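Local structure of diffuse adherence adhesin (Escherichia coli, 4MEE) at residues 445-449 with 458-462. The protein mediates bacterial attachment to mammalian cells, autoaggregation and biofilm formation, and is present here as the C-terminal transport unit of this autotransporter adhesin. Residues are numbered along the deposited sequence; the frame is centred on the assembly and turned at random.
Sequences GGVAY and AISGA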
# COMPACT_ATOMS: atom_id res chain seq x y z
N GLY A 445 1.71 -9.59 12.85
CA GLY A 445 0.88 -10.08 11.78
C GLY A 445 -0.27 -9.12 11.62
O GLY A 445 -0.81 -8.62 12.60
N GLY A 446 -0.63 -8.86 10.37
CA GLY A 446 -1.74 -7.97 10.05
C GLY A 446 -2.51 -8.45 8.85
O GLY A 446 -1.94 -9.03 7.93
N VAL A 447 -3.82 -8.22 8.86
CA VAL A 447 -4.71 -8.58 7.76
C VAL A 447 -5.52 -7.36 7.34
O VAL A 447 -6.24 -6.77 8.14
CB VAL A 447 -5.63 -9.77 8.13
CG1 VAL A 447 -6.66 -10.02 7.05
CG2 VAL A 447 -4.81 -11.03 8.38
N ALA A 448 -5.39 -6.99 6.06
CA ALA A 448 -6.06 -5.83 5.49
C ALA A 448 -6.96 -6.22 4.32
O ALA A 448 -6.58 -7.06 3.49
CB ALA A 448 -5.04 -4.80 5.05
N TYR A 449 -8.13 -5.61 4.25
CA TYR A 449 -9.10 -5.88 3.20
C TYR A 449 -9.75 -4.60 2.69
O TYR A 449 -10.27 -3.81 3.48
CB TYR A 449 -10.17 -6.86 3.71
CG TYR A 449 -11.32 -7.04 2.75
CD1 TYR A 449 -11.21 -7.90 1.67
CD2 TYR A 449 -12.51 -6.34 2.93
CE1 TYR A 449 -12.26 -8.08 0.79
CE2 TYR A 449 -13.57 -6.51 2.05
CZ TYR A 449 -13.43 -7.38 0.98
OH TYR A 449 -14.48 -7.55 0.11
N ALA A 458 -8.87 -6.27 -2.19
CA ALA A 458 -7.48 -6.51 -1.99
C ALA A 458 -7.63 -7.16 -0.67
O ALA A 458 -8.44 -6.73 0.13
CB ALA A 458 -6.72 -5.20 -1.87
N ILE A 459 -6.93 -8.26 -0.49
CA ILE A 459 -6.90 -8.93 0.78
C ILE A 459 -5.40 -9.09 0.95
O ILE A 459 -4.73 -9.52 0.02
CB ILE A 459 -7.70 -10.26 0.72
CG1 ILE A 459 -8.49 -10.51 2.02
CG2 ILE A 459 -6.85 -11.45 0.28
CD1 ILE A 459 -7.75 -10.18 3.31
N SER A 460 -4.87 -8.66 2.07
CA SER A 460 -3.43 -8.67 2.23
C SER A 460 -3.07 -9.19 3.61
O SER A 460 -3.77 -8.92 4.57
CB SER A 460 -2.85 -7.26 2.00
OG SER A 460 -2.49 -6.61 3.20
N GLY A 461 -2.00 -9.97 3.69
CA GLY A 461 -1.49 -10.45 4.97
C GLY A 461 -0.02 -10.13 5.03
O GLY A 461 0.73 -10.47 4.12
N ALA A 462 0.40 -9.45 6.09
CA ALA A 462 1.79 -9.05 6.21
C ALA A 462 2.38 -9.57 7.50
O ALA A 462 1.67 -9.70 8.49
CB ALA A 462 1.91 -7.54 6.16
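Four backbone hydrogen bonds tie strand segment 445-449 to segment 458-462, antiparallel at 170°, the axes 4.7 Å apart. They come in two reciprocal pairs: G446 N to A462 O (3.1 Å) with A462 N to G446 O (3.0 Å), and A448 N to S460 O (2.9 Å) with S460 N to A448 O (2.7 Å). V447–G461 and Y449–I459 are the non-hydrogen-bonded pairs; here CA-H...O contacts accompany the close approach of the backbones, among them V447 CA to S460 O and Y449 CA to A458 O, both 3.3 Å. The two segments belong to the last β-hairpin of the autotransporter β-barrel, on strands that probably cross the outer membrane. Their outer edges make further backbone hydrogen bonds, V447 with T431 and G461 with G194, so that strand 457-467 joins strand 188-200 and closes the barrel. On the surface carrying V447, Y449 and I459, V447 CG1 lies 3.9 Å from I459 CD1, diagonally across, and I459 CG1 meets the edge of the Y449 ring, 3.8 Å from CD1 of Y449. The opposite face holds small residues, with A448 CB 3.6 Å from S460 OG and A462 packed on R191 and T193 of the first barrel strand.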